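Local atomic coordinates of ribosome-associated factor Y (Coxiella burnetii, PDB entry 3TQM), a protein that belongs to the short HPF subfamily of hibernation factors and probably associates with 100S ribosomes, the dimers of 70S ribosomes, to regulate translation. Residues 3-8 with 39-44; 27-32 with 84-89; 48-53 with 71-76; 63-68 with 78-83. One frame throughout, in Å; residues are numbered along the deposited sequence. Where two conformers were deposited one is given.

Interaction 1: residues 3-8 with 39-44; sequences IQMTGQ and IIFHIN
Thr6 uses both its backbone polar groups on strand 39-44: its N donates to Ile39 O at 2.8 Å, and its O accepts from Phe41 N at 2.9 Å. One step back, Ile39 N reaches Gln4 O at 2.7 Å in a nearly straight bond (169° at the hydrogen); one step on, Gln8 N donates to Phe41 O. The same carbonyls also receive CA-H groups, with Met5 CA 3.3 Å from Ile39 O and Ile40 CA equally close to Thr6 O. On the face that carries Ile39 and Phe41, the selenium of Met5, a selenomethionine, meets the ring of Phe41 at its edge, SE lying 3.9 Å from CE1 and 80° off the ring normal, a Met-aromatic contact. Both strands belong to one beta-alpha-beta crossover: helix 14-24 connects them and covers this face, Arg17 touching Met5 while Thr20 and Leu24 pack on Ile39. Thr6 and Ile40 occupy the other face, where Ile40 CG2 comes 3.7 Å from Thr6 O. The hydroxyl of Thr6, OG1, is hydrogen-bonded to His38 NE2, just before the second strand segment. Further out, Val50 of strand 47-56 backs both Ile39 and Phe41, and Met70 and Val74 of helix 70-89 reach the Phe41 ring.

Interaction 2: residues 27-32 with 84-89; sequences IQPCRD and QLSKYK
The loop leaving helix 14-24 folds over the last turns of helix 70-89, with Pro29 and Cys30 set against Leu85, Tyr88 and Lys89. No hydrogen bond runs between the two segments; the contact is made by van der Waals packing and one sulfur-aromatic edge contact. The peptide bond before Pro29 is cis, and the Pro29 carbonyl is met by the leucine branch: Pro29 O is 3.5 Å from Leu85 CB and nearly as close to both methyls. The proline ring continues along the helix surface, its CD 3.3 Å from Ser86 OG and its CB 3.8 Å from Lys89 CD, where the extended lysine chain crosses it obliquely. Next to this, Ile27 and Leu85 cross at about a right angle, methyl against methyl, with CD1 to CD1 at 3.5 Å. Cys30 takes a left-handed backbone conformation (phi 64°), and its CB points toward the helix. With chi1 at -60°, Cys30 SG comes to the edge of the Tyr88 ring, 3.9 Å from CE2 and in the ring plane, and lies 3.7 Å from Lys89 CB. Tyr88 OH is bonded to Glu33, just beyond the loop segment. The loop also ties itself together: Arg31 NH1 lies 2.6 Å from Ile27 O, approaching from above the carbonyl plane. Gln28 N is held by Glu82 OE2 one turn earlier on the helix, and from the sheet Leu56 and Ile61 touch Leu85. The loop thus packs on the C-terminal turns of helix 70-89, in the beta-alpha-beta-beta-beta-alpha fold of the HPF/YfiA family.

Interaction 3: residues 48-53 with 71-76; sequences KIVDAN and YKTVDL. With SO4 (sulfate ion), chain E.
Val50 lays its CG2 methyl against the CG2 methyl of Thr73, 3.4 Å away, the two side chains meeting obliquely where strand 48-53 packs on helix 71-76. Val50 CG2 has a second, looser neighbour in Val74 CG2 at 4.3 Å. Thr73 turns both branches to the strand: with chi1 at -56° its OG1 is anti to its own carbonyl carbon and sits 2.6 Å from Lys48 O, while its CG2 lies 3.1 Å from that same oxygen. Asp69 O is also near the buried hydroxyl, and which of the two carbonyls receives its one proton is not settled; Ser67 OG is a further hydrogen-bond partner. Lys48 starts toward the helix, with CB 3.7 Å from Thr73 OG1, and then its bent chain leads off, NZ making a weak bond to Asp68 O. Tyr71 points its CB away from the strand and touches Ala15 and Leu16 of helix 14-24; its OH makes a weak bond of 3.5 Å to O1 of a sulfate ion, probably from the crystallisation liquor, which Ser13 OG also binds. The two axes approach to 7.8 Å at 36°, and Met70 and Leu77 pack around Val50, as expected for the buried helix-on-sheet layer of an alpha/beta sandwich.

Interaction 4: residues 63-68 with 78-83; sequences AQAESD and MHKLET
Strand 63-65 and helix 78-83 run roughly antiparallel, at 153° with their axes 8.0 Å apart, and Ala63 and Leu81 bring their CA atoms to within 6.5 Å. This is the packing of helix 70-89 on one face of the four-stranded sheet in an alpha/beta fold, here at an outermost strand of that sheet within the chain. Ala63 and Ala65 both point their CB atoms at the helix, and such short side chains let it come close. Ala63 CB meets the Leu81 CD2 methyl at 3.7 Å and Lys80 CB at 4.3 Å, while Ala65 CB lies against the aliphatic part of Lys80, 4.3 Å from its CD. Leu24 and Ile27 pack on Leu81, and Leu77 and Leu76 of the same helix touch Ala63 and Ala65 respectively. The CB of Gln64 points away from the helix, and its side chain touches Ile49 and Asp51 of strand 47-56, but its backbone carbonyl faces the lysine. Ala63 and Ala65 make the backbone bonds to Ala52 and Val50 of that neighbouring strand, and Gln64 O is left to accept from the helix. Lys80 gets there by a straight reach: CG is anti to its carbonyl carbon (chi1 -71°) and the chain beyond is extended. Lys80 CD passes 3.3 Å from Gln64 O, and Lys80 NZ donates to that oxygen at 2.8 Å, nearly along the C=O axis.

Interactions 3 and 4 are the buried contacts, their centres about 6 Å apart; both set helix 70-89 on the sheet, and backbone bonding of Lys48 to Ser67 joins them. Interactions 1 and 2 are only partly buried. Interaction 1 lies within the sheet itself: its chemistry is a backbone ladder, whereas interactions 3 and 4 combine apolar packing with a polar side-chain group set against a strand carbonyl, an ammonium in interaction 4 and a hydroxyl in interaction 3. Interaction 1 meets interaction 3 where strands 36-44 and 47-56 pair, as in Ile40 with Asp51. Interaction 2, on the opposite side of the chain's centre from interaction 1, has no crossing hydrogen bond; Ile27 packing on Leu81 links it to interaction 4.

Interaction 1: residues 3-8 with 39-44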
loop_
_atom_site.group_PDB
_atom_site.type_symbol
_atom_site.label_atom_id
_atom_site.label_comp_id
_atom_site.label_asym_id
_atom_site.label_seq_id
_atom_site.Cartn_x
_atom_site.Cartn_y
_atom_site.Cartn_z
ATOM N N ILE A 3 2.631 -4.990 -9.075
ATOM C CA ILE A 3 2.599 -5.029 -7.617
ATOM C C ILE A 3 3.536 -6.095 -7.059
ATOM O O ILE A 3 3.419 -7.275 -7.386
ATOM C CB ILE A 3 1.177 -5.305 -7.101
ATOM C CG1 ILE A 3 0.241 -4.152 -7.472
ATOM C CG2 ILE A 3 1.187 -5.515 -5.595
ATOM C CD1 ILE A 3 -1.186 -4.362 -7.021
ATOM N N GLN A 4 4.467 -5.669 -6.213
ATOM C CA GLN A 4 5.353 -6.597 -5.522
ATOM C C GLN A 4 5.112 -6.530 -4.020
ATOM O O GLN A 4 5.025 -5.445 -3.450
ATOM C CB GLN A 4 6.816 -6.295 -5.840
ATOM C CG GLN A 4 7.800 -7.259 -5.184
ATOM C CD GLN A 4 9.247 -6.888 -5.446
ATOM O OE1 GLN A 4 9.533 -5.963 -6.209
ATOM N NE2 GLN A 4 10.169 -7.607 -4.813
HETATM N N MSE A 5 5.005 -7.692 -3.381
HETATM C CA MSE A 5 4.749 -7.749 -1.943
HETATM C C MSE A 5 5.822 -8.545 -1.205
HETATM O O MSE A 5 6.164 -9.664 -1.592
HETATM C CB MSE A 5 3.375 -8.355 -1.658
HETATM C CG MSE A 5 2.225 -7.638 -2.340
HETATM SE SE MSE A 5 0.505 -8.151 -1.576
HETATM C CE MSE A 5 -0.668 -7.320 -2.897
ATOM N N THR A 6 6.345 -7.961 -0.134
ATOM C CA THR A 6 7.372 -8.612 0.663
ATOM C C THR A 6 6.965 -8.685 2.131
ATOM O O THR A 6 6.616 -7.673 2.740
ATOM C CB THR A 6 8.715 -7.867 0.555
ATOM O OG1 THR A 6 9.102 -7.763 -0.823
ATOM C CG2 THR A 6 9.794 -8.609 1.339
ATOM N N GLY A 7 6.999 -9.889 2.690
ATOM C CA GLY A 7 6.764 -10.069 4.108
ATOM C C GLY A 7 8.088 -10.093 4.846
ATOM O O GLY A 7 8.910 -10.979 4.638
ATOM N N GLN A 8 8.304 -9.106 5.704
ATOM C CA GLN A 8 9.536 -9.046 6.473
ATOM C C GLN A 8 9.317 -9.610 7.872
ATOM O O GLN A 8 8.839 -8.915 8.769
ATOM C CB GLN A 8 10.063 -7.616 6.556
ATOM C CG GLN A 8 11.452 -7.525 7.156
ATOM C CD GLN A 8 11.749 -6.155 7.726
ATOM O OE1 GLN A 8 10.837 -5.395 8.055
ATOM N NE2 GLN A 8 13.030 -5.833 7.850
ATOM N N ILE A 39 4.954 -3.276 -1.826
ATOM C CA ILE A 39 4.366 -3.302 -0.494
ATOM C C ILE A 39 5.180 -4.184 0.445
ATOM O O ILE A 39 5.632 -5.264 0.067
ATOM C CB ILE A 39 2.919 -3.822 -0.534
ATOM C CG1 ILE A 39 2.058 -2.910 -1.399
ATOM C CG2 ILE A 39 2.333 -3.906 0.867
ATOM C CD1 ILE A 39 0.629 -3.352 -1.474
ATOM N N ILE A 40 5.360 -3.713 1.673
ATOM C CA ILE A 40 6.112 -4.458 2.670
ATOM C C ILE A 40 5.324 -4.616 3.966
ATOM O O ILE A 40 5.024 -3.636 4.650
ATOM C CB ILE A 40 7.468 -3.796 2.957
ATOM C CG1 ILE A 40 8.299 -3.722 1.674
ATOM C CG2 ILE A 40 8.217 -4.560 4.036
ATOM C CD1 ILE A 40 9.707 -3.237 1.887
ATOM N N PHE A 41 4.983 -5.861 4.284
ATOM C CA PHE A 41 4.291 -6.178 5.528
ATOM C C PHE A 41 5.311 -6.492 6.620
ATOM O O PHE A 41 6.352 -7.091 6.358
ATOM C CB PHE A 41 3.373 -7.381 5.340
ATOM C CG PHE A 41 2.290 -7.171 4.315
ATOM C CD1 PHE A 41 2.542 -7.375 2.969
ATOM C CD2 PHE A 41 1.021 -6.777 4.701
ATOM C CE1 PHE A 41 1.550 -7.183 2.027
ATOM C CE2 PHE A 41 0.025 -6.584 3.766
ATOM C CZ PHE A 41 0.288 -6.786 2.426
ATOM N N HIS A 42 5.029 -6.050 7.838
ATOM C CA HIS A 42 5.872 -6.415 8.961
ATOM C C HIS A 42 5.190 -6.122 10.283
ATOM O O HIS A 42 4.313 -5.267 10.373
ATOM C CB HIS A 42 7.249 -5.741 8.881
ATOM C CG HIS A 42 7.194 -4.270 8.608
ATOM N ND1 HIS A 42 6.794 -3.750 7.395
ATOM C CD2 HIS A 42 7.517 -3.209 9.384
ATOM C CE1 HIS A 42 6.859 -2.432 7.442
ATOM N NE2 HIS A 42 7.296 -2.078 8.637
ATOM N N ILE A 43 5.597 -6.858 11.306
ATOM C CA ILE A 43 5.025 -6.710 12.637
ATOM C C ILE A 43 6.099 -6.342 13.657
ATOM O O ILE A 43 7.206 -6.881 13.640
ATOM C CB ILE A 43 4.251 -7.971 13.087
ATOM C CG1 ILE A 43 5.189 -9.022 13.686
ATOM C CG2 ILE A 43 3.442 -8.543 11.928
ATOM C CD1 ILE A 43 5.107 -9.114 15.198
ATOM N N ASN A 44 5.768 -5.402 14.533
ATOM C CA ASN A 44 6.644 -5.035 15.634
ATOM C C ASN A 44 5.884 -5.186 16.945
ATOM O O ASN A 44 5.190 -4.267 17.384
ATOM C CB ASN A 44 7.168 -3.610 15.467
ATOM C CG ASN A 44 8.239 -3.262 16.486
ATOM O OD1 ASN A 44 8.222 -3.752 17.616
ATOM N ND2 ASN A 44 9.174 -2.408 16.092
#

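Interaction 2: residues 27-32 with 84-89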
loop_
_atom_site.group_PDB
_atom_site.type_symbol
_atom_site.label_atom_id
_atom_site.label_comp_id
_atom_site.label_asym_id
_atom_site.label_seq_id
_atom_site.Cartn_x
_atom_site.Cartn_y
_atom_site.Cartn_z
ATOM N N ILE A 27 -7.812 1.912 -6.118
ATOM C CA ILE A 27 -7.282 3.187 -5.646
ATOM C C ILE A 27 -7.342 4.294 -6.701
ATOM O O ILE A 27 -7.205 4.044 -7.898
ATOM C CB ILE A 27 -5.840 3.043 -5.127
ATOM C CG1 ILE A 27 -5.479 4.225 -4.230
ATOM C CG2 ILE A 27 -4.860 2.924 -6.281
ATOM C CD1 ILE A 27 -4.117 4.106 -3.610
ATOM N N GLN A 28 -7.552 5.521 -6.236
ATOM C CA GLN A 28 -7.636 6.679 -7.114
ATOM C C GLN A 28 -7.423 7.942 -6.289
ATOM O O GLN A 28 -7.538 7.906 -5.065
ATOM C CB GLN A 28 -8.992 6.716 -7.822
ATOM C CG GLN A 28 -10.115 6.070 -7.038
ATOM C CD GLN A 28 -11.443 6.758 -7.259
ATOM O OE1 GLN A 28 -12.134 6.507 -8.249
ATOM N NE2 GLN A 28 -11.807 7.641 -6.335
ATOM N N PRO A 29 -7.125 9.069 -6.955
ATOM C CA PRO A 29 -7.058 9.225 -8.414
ATOM C C PRO A 29 -5.719 8.810 -9.021
ATOM O O PRO A 29 -4.793 8.435 -8.302
ATOM C CB PRO A 29 -7.260 10.727 -8.598
ATOM C CG PRO A 29 -6.641 11.323 -7.378
ATOM C CD PRO A 29 -6.906 10.349 -6.257
ATOM N N CYS A 30 -5.643 8.868 -10.348
ATOM C CA CYS A 30 -4.393 8.676 -11.077
ATOM C C CYS A 30 -3.783 7.277 -10.937
ATOM O O CYS A 30 -2.568 7.112 -11.046
ATOM C CB CYS A 30 -3.373 9.745 -10.665
ATOM S SG CYS A 30 -3.902 11.447 -11.000
ATOM N N ARG A 31 -4.626 6.275 -10.713
ATOM C CA ARG A 31 -4.143 4.910 -10.555
ATOM C C ARG A 31 -3.435 4.406 -11.807
ATOM O O ARG A 31 -2.439 3.690 -11.724
ATOM C CB ARG A 31 -5.291 3.965 -10.203
ATOM C CG ARG A 31 -4.864 2.515 -10.044
ATOM C CD ARG A 31 -6.038 1.617 -9.685
ATOM N NE ARG A 31 -7.054 1.571 -10.734
ATOM C CZ ARG A 31 -8.304 2.003 -10.586
ATOM N NH1 ARG A 31 -8.698 2.515 -9.429
ATOM N NH2 ARG A 31 -9.163 1.917 -11.591
ATOM N N ASP A 32 -3.952 4.776 -12.972
ATOM C CA ASP A 32 -3.408 4.265 -14.224
ATOM C C ASP A 32 -2.083 4.916 -14.606
ATOM O O ASP A 32 -1.470 4.555 -15.612
ATOM C CB ASP A 32 -4.431 4.392 -15.354
ATOM C CG ASP A 32 -5.534 3.358 -15.252
ATOM O OD1 ASP A 32 -5.333 2.228 -15.747
ATOM O OD2 ASP A 32 -6.596 3.667 -14.671
ATOM N N GLN A 84 -2.239 11.023 -0.828
ATOM C CA GLN A 84 -0.992 11.384 -1.499
ATOM C C GLN A 84 -1.151 11.458 -3.017
ATOM O O GLN A 84 -0.498 12.269 -3.680
ATOM C CB GLN A 84 0.128 10.411 -1.124
ATOM C CG GLN A 84 0.586 10.539 0.319
ATOM C CD GLN A 84 0.953 11.965 0.684
ATOM O OE1 GLN A 84 0.500 12.494 1.699
ATOM N NE2 GLN A 84 1.778 12.597 -0.147
ATOM N N LEU A 85 -2.020 10.610 -3.559
ATOM C CA LEU A 85 -2.326 10.635 -4.982
ATOM C C LEU A 85 -3.117 11.890 -5.349
ATOM O O LEU A 85 -2.937 12.450 -6.428
ATOM C CB LEU A 85 -3.093 9.377 -5.392
ATOM C CG LEU A 85 -2.260 8.105 -5.570
ATOM C CD1 LEU A 85 -3.140 6.866 -5.550
ATOM C CD2 LEU A 85 -1.447 8.170 -6.857
ATOM N N SER A 86 -3.989 12.334 -4.451
ATOM C CA SER A 86 -4.763 13.545 -4.696
ATOM C C SER A 86 -3.882 14.790 -4.694
ATOM O O SER A 86 -4.145 15.739 -5.430
ATOM C CB SER A 86 -5.906 13.687 -3.690
ATOM O OG SER A 86 -6.959 12.785 -3.988
ATOM N N LYS A 87 -2.843 14.789 -3.864
ATOM C CA LYS A 87 -1.871 15.880 -3.869
ATOM C C LYS A 87 -1.067 15.846 -5.168
ATOM O O LYS A 87 -0.837 16.881 -5.796
ATOM C CB LYS A 87 -0.933 15.787 -2.665
ATOM C CG LYS A 87 -1.594 16.105 -1.334
ATOM C CD LYS A 87 -0.590 16.055 -0.191
ATOM C CE LYS A 87 -1.239 16.460 1.126
ATOM N NZ LYS A 87 -0.289 16.360 2.274
ATOM N N TYR A 88 -0.642 14.650 -5.556
ATOM C CA TYR A 88 0.051 14.449 -6.816
ATOM C C TYR A 88 -0.754 15.046 -7.964
ATOM O O TYR A 88 -0.237 15.823 -8.767
ATOM C CB TYR A 88 0.281 12.954 -7.052
ATOM C CG TYR A 88 0.616 12.593 -8.478
ATOM C CD1 TYR A 88 1.921 12.670 -8.946
ATOM C CD2 TYR A 88 -0.372 12.166 -9.355
ATOM C CE1 TYR A 88 2.231 12.338 -10.248
ATOM C CE2 TYR A 88 -0.072 11.832 -10.660
ATOM C CZ TYR A 88 1.232 11.920 -11.101
ATOM O OH TYR A 88 1.540 11.590 -12.399
ATOM N N LYS A 89 -2.030 14.681 -8.030
ATOM C CA LYS A 89 -2.921 15.183 -9.070
ATOM C C LYS A 89 -3.071 16.701 -8.987
ATOM O O LYS A 89 -3.122 17.384 -10.007
ATOM C CB LYS A 89 -4.288 14.507 -8.966
ATOM C CG LYS A 89 -5.302 14.984 -9.990
ATOM C CD LYS A 89 -6.648 14.320 -9.764
ATOM C CE LYS A 89 -7.664 14.748 -10.809
ATOM N NZ LYS A 89 -8.984 14.099 -10.569
#

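Interaction 3: residues 48-53 with 71-76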
loop_
_atom_site.group_PDB
_atom_site.type_symbol
_atom_site.label_atom_id
_atom_site.label_comp_id
_atom_site.label_asym_id
_atom_site.label_seq_id
_atom_site.Cartn_x
_atom_site.Cartn_y
_atom_site.Cartn_z
ATOM N N LYS A 48 0.932 -4.044 13.626
ATOM C CA LYS A 48 0.871 -4.621 12.290
ATOM C C LYS A 48 1.117 -3.534 11.254
ATOM O O LYS A 48 0.171 -2.948 10.723
ATOM C CB LYS A 48 -0.497 -5.262 12.042
ATOM C CG LYS A 48 -0.878 -6.336 13.046
ATOM C CD LYS A 48 0.198 -7.403 13.141
ATOM C CE LYS A 48 -0.265 -8.577 13.993
ATOM N NZ LYS A 48 -0.683 -8.143 15.354
ATOM N N ILE A 49 2.387 -3.266 10.967
ATOM C CA ILE A 49 2.754 -2.199 10.037
ATOM C C ILE A 49 2.718 -2.640 8.576
ATOM O O ILE A 49 3.222 -3.709 8.223
ATOM C CB ILE A 49 4.157 -1.646 10.339
ATOM C CG1 ILE A 49 4.233 -1.117 11.771
ATOM C CG2 ILE A 49 4.528 -0.563 9.347
ATOM C CD1 ILE A 49 4.733 -2.128 12.769
ATOM N N VAL A 50 2.121 -1.807 7.728
ATOM C CA VAL A 50 2.177 -2.021 6.286
ATOM C C VAL A 50 2.746 -0.773 5.611
ATOM O O VAL A 50 2.276 0.340 5.842
ATOM C CB VAL A 50 0.793 -2.365 5.695
ATOM C CG1 VAL A 50 0.890 -2.565 4.191
ATOM C CG2 VAL A 50 0.233 -3.615 6.357
ATOM N N ASP A 51 3.770 -0.967 4.786
ATOM C CA ASP A 51 4.463 0.136 4.133
ATOM C C ASP A 51 4.370 -0.008 2.614
ATOM O O ASP A 51 4.351 -1.123 2.089
ATOM C CB ASP A 51 5.926 0.169 4.586
ATOM C CG ASP A 51 6.650 1.431 4.153
ATOM O OD1 ASP A 51 5.992 2.358 3.632
ATOM O OD2 ASP A 51 7.884 1.501 4.346
ATOM N N ALA A 52 4.303 1.119 1.911
ATOM C CA ALA A 52 4.120 1.103 0.463
ATOM C C ALA A 52 4.985 2.127 -0.268
ATOM O O ALA A 52 5.112 3.275 0.161
ATOM C CB ALA A 52 2.652 1.310 0.119
ATOM N N ASN A 53 5.578 1.696 -1.377
ATOM C CA ASN A 53 6.350 2.581 -2.245
ATOM C C ASN A 53 5.740 2.594 -3.645
ATOM O O ASN A 53 5.768 1.589 -4.355
ATOM C CB ASN A 53 7.817 2.134 -2.293
ATOM C CG ASN A 53 8.640 2.918 -3.301
ATOM O OD1 ASN A 53 8.797 2.497 -4.446
ATOM N ND2 ASN A 53 9.179 4.056 -2.876
ATOM N N TYR A 71 -5.149 -6.617 8.307
ATOM C CA TYR A 71 -6.191 -6.290 7.342
ATOM C C TYR A 71 -6.655 -4.847 7.521
ATOM O O TYR A 71 -6.853 -4.124 6.544
ATOM C CB TYR A 71 -7.373 -7.249 7.478
ATOM C CG TYR A 71 -7.114 -8.632 6.921
ATOM C CD1 TYR A 71 -7.535 -8.976 5.641
ATOM C CD2 TYR A 71 -6.451 -9.594 7.673
ATOM C CE1 TYR A 71 -7.305 -10.240 5.127
ATOM C CE2 TYR A 71 -6.216 -10.859 7.165
ATOM C CZ TYR A 71 -6.645 -11.175 5.893
ATOM O OH TYR A 71 -6.410 -12.434 5.387
ATOM N N LYS A 72 -6.821 -4.436 8.773
ATOM C CA LYS A 72 -7.222 -3.073 9.084
ATOM C C LYS A 72 -6.134 -2.083 8.666
ATOM O O LYS A 72 -6.428 -0.977 8.212
ATOM C CB LYS A 72 -7.513 -2.929 10.578
ATOM C CG LYS A 72 -8.229 -1.641 10.943
ATOM C CD LYS A 72 -8.387 -1.497 12.447
ATOM C CE LYS A 72 -9.302 -0.334 12.792
ATOM N NZ LYS A 72 -8.870 0.926 12.124
ATOM N N THR A 73 -4.877 -2.493 8.816
ATOM C CA THR A 73 -3.745 -1.650 8.447
ATOM C C THR A 73 -3.734 -1.356 6.951
ATOM O O THR A 73 -3.519 -0.219 6.536
ATOM C CB THR A 73 -2.402 -2.299 8.835
ATOM O OG1 THR A 73 -2.396 -2.589 10.237
ATOM C CG2 THR A 73 -1.252 -1.361 8.505
ATOM N N VAL A 74 -3.957 -2.392 6.147
ATOM C CA VAL A 74 -4.023 -2.234 4.697
ATOM C C VAL A 74 -5.041 -1.165 4.340
ATOM O O VAL A 74 -4.763 -0.259 3.554
ATOM C CB VAL A 74 -4.409 -3.549 4.000
ATOM C CG1 VAL A 74 -4.799 -3.288 2.553
ATOM C CG2 VAL A 74 -3.262 -4.550 4.081
ATOM N N ASP A 75 -6.222 -1.275 4.937
ATOM C CA ASP A 75 -7.299 -0.323 4.707
ATOM C C ASP A 75 -6.833 1.098 5.004
ATOM O O ASP A 75 -7.112 2.022 4.242
ATOM C CB ASP A 75 -8.505 -0.673 5.578
ATOM C CG ASP A 75 -9.812 -0.192 4.983
ATOM O OD1 ASP A 75 -10.520 -1.015 4.364
ATOM O OD2 ASP A 75 -10.131 1.006 5.126
ATOM N N LEU A 76 -6.118 1.265 6.112
ATOM C CA LEU A 76 -5.602 2.574 6.504
ATOM C C LEU A 76 -4.588 3.111 5.497
ATOM O O LEU A 76 -4.611 4.292 5.150
ATOM C CB LEU A 76 -4.973 2.507 7.899
ATOM C CG LEU A 76 -5.886 2.751 9.108
ATOM C CD1 LEU A 76 -7.166 1.938 9.011
ATOM C CD2 LEU A 76 -5.146 2.448 10.404
HETATM S S SO4 E . -3.689 -13.993 8.602
HETATM O O1 SO4 E . -3.703 -13.075 7.467
HETATM O O2 SO4 E . -4.902 -14.808 8.601
HETATM O O3 SO4 E . -2.521 -14.861 8.497
HETATM O O4 SO4 E . -3.619 -13.233 9.846
#

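Interaction 4: residues 63-68 with 78-83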
loop_
_atom_site.group_PDB
_atom_site.type_symbol
_atom_site.label_atom_id
_atom_site.label_comp_id
_atom_site.label_asym_id
_atom_site.label_seq_id
_atom_site.Cartn_x
_atom_site.Cartn_y
_atom_site.Cartn_z
ATOM N N ALA A 63 4.272 5.728 1.801
ATOM C CA ALA A 63 3.275 5.826 2.860
ATOM C C ALA A 63 3.348 4.629 3.801
ATOM O O ALA A 63 3.643 3.513 3.376
ATOM C CB ALA A 63 1.881 5.946 2.261
ATOM N N GLN A 64 3.073 4.867 5.081
ATOM C CA GLN A 64 3.094 3.809 6.087
ATOM C C GLN A 64 1.933 3.947 7.070
ATOM O O GLN A 64 1.574 5.055 7.465
ATOM C CB GLN A 64 4.420 3.820 6.847
ATOM C CG GLN A 64 4.605 2.642 7.789
ATOM C CD GLN A 64 5.798 2.810 8.712
ATOM O OE1 GLN A 64 5.848 3.739 9.518
ATOM N NE2 GLN A 64 6.769 1.913 8.592
ATOM N N ALA A 65 1.353 2.817 7.460
ATOM C CA ALA A 65 0.279 2.798 8.446
ATOM C C ALA A 65 0.427 1.584 9.352
ATOM O O ALA A 65 1.161 0.650 9.026
ATOM C CB ALA A 65 -1.076 2.790 7.759
ATOM N N GLU A 66 -0.270 1.597 10.483
ATOM C CA GLU A 66 -0.164 0.511 11.449
ATOM C C GLU A 66 -1.418 0.377 12.306
ATOM O O GLU A 66 -2.182 1.324 12.461
ATOM C CB GLU A 66 1.060 0.712 12.350
ATOM C CG GLU A 66 0.924 1.863 13.334
ATOM C CD GLU A 66 2.150 2.032 14.216
ATOM O OE1 GLU A 66 3.281 1.991 13.685
ATOM O OE2 GLU A 66 1.984 2.202 15.442
ATOM N N SER A 67 -1.611 -0.812 12.862
ATOM C CA SER A 67 -2.723 -1.093 13.763
ATOM C C SER A 67 -2.527 -2.475 14.369
ATOM O O SER A 67 -1.501 -3.106 14.156
ATOM C CB SER A 67 -4.060 -1.020 13.017
ATOM O OG SER A 67 -4.169 -2.062 12.052
ATOM N N ASP A 68 -3.508 -2.941 15.130
ATOM C CA ASP A 68 -3.411 -4.246 15.775
ATOM C C ASP A 68 -3.837 -5.365 14.835
ATOM O O ASP A 68 -3.781 -6.544 15.186
ATOM C CB ASP A 68 -4.267 -4.281 17.042
ATOM C CG ASP A 68 -5.704 -3.887 16.777
ATOM O OD1 ASP A 68 -6.138 -3.969 15.604
ATOM O OD2 ASP A 68 -6.401 -3.500 17.737
HETATM N N MSE A 78 -4.385 2.538 2.386
HETATM C CA MSE A 78 -5.060 2.946 1.159
HETATM C C MSE A 78 -5.511 4.403 1.237
HETATM O O MSE A 78 -5.369 5.155 0.275
HETATM C CB MSE A 78 -6.253 2.037 0.862
HETATM C CG MSE A 78 -5.908 0.568 0.660
HETATM SE SE MSE A 78 -4.646 0.241 -0.798
HETATM C CE MSE A 78 -3.007 0.080 0.244
ATOM N N HIS A 79 -6.053 4.797 2.386
ATOM C CA HIS A 79 -6.497 6.175 2.591
ATOM C C HIS A 79 -5.326 7.145 2.518
ATOM O O HIS A 79 -5.443 8.230 1.955
ATOM C CB HIS A 79 -7.214 6.332 3.934
ATOM C CG HIS A 79 -8.509 5.589 4.021
ATOM N ND1 HIS A 79 -9.639 5.977 3.335
ATOM C CD2 HIS A 79 -8.857 4.485 4.724
ATOM C CE1 HIS A 79 -10.626 5.142 3.605
ATOM N NE2 HIS A 79 -10.178 4.227 4.447
ATOM N N LYS A 80 -4.198 6.754 3.100
ATOM C CA LYS A 80 -2.995 7.574 3.039
ATOM C C LYS A 80 -2.487 7.683 1.603
ATOM O O LYS A 80 -2.030 8.746 1.178
ATOM C CB LYS A 80 -1.902 7.006 3.949
ATOM C CG LYS A 80 -2.185 7.185 5.432
ATOM C CD LYS A 80 -0.969 6.846 6.284
ATOM C CE LYS A 80 -1.184 7.265 7.730
ATOM N NZ LYS A 80 0.025 7.047 8.570
ATOM N N LEU A 81 -2.569 6.583 0.859
ATOM C CA LEU A 81 -2.174 6.586 -0.543
ATOM C C LEU A 81 -3.063 7.514 -1.366
ATOM O O LEU A 81 -2.568 8.346 -2.126
ATOM C CB LEU A 81 -2.210 5.173 -1.126
ATOM C CG LEU A 81 -1.086 4.213 -0.752
ATOM C CD1 LEU A 81 -1.168 2.956 -1.604
ATOM C CD2 LEU A 81 0.269 4.881 -0.922
ATOM N N GLU A 82 -4.375 7.367 -1.214
ATOM C CA GLU A 82 -5.323 8.194 -1.950
ATOM C C GLU A 82 -5.087 9.672 -1.674
ATOM O O GLU A 82 -5.116 10.495 -2.588
ATOM C CB GLU A 82 -6.763 7.807 -1.611
ATOM C CG GLU A 82 -7.135 6.404 -2.053
ATOM C CD GLU A 82 -8.608 6.270 -2.386
ATOM O OE1 GLU A 82 -9.445 6.413 -1.471
ATOM O OE2 GLU A 82 -8.929 6.027 -3.571
ATOM N N THR A 83 -4.859 10.001 -0.408
ATOM C CA THR A 83 -4.507 11.362 -0.034
ATOM C C THR A 83 -3.294 11.832 -0.831
ATOM O O THR A 83 -3.317 12.899 -1.442
ATOM C CB THR A 83 -4.190 11.475 1.472
ATOM O OG1 THR A 83 -5.352 11.135 2.238
ATOM C CG2 THR A 83 -3.759 12.893 1.821
#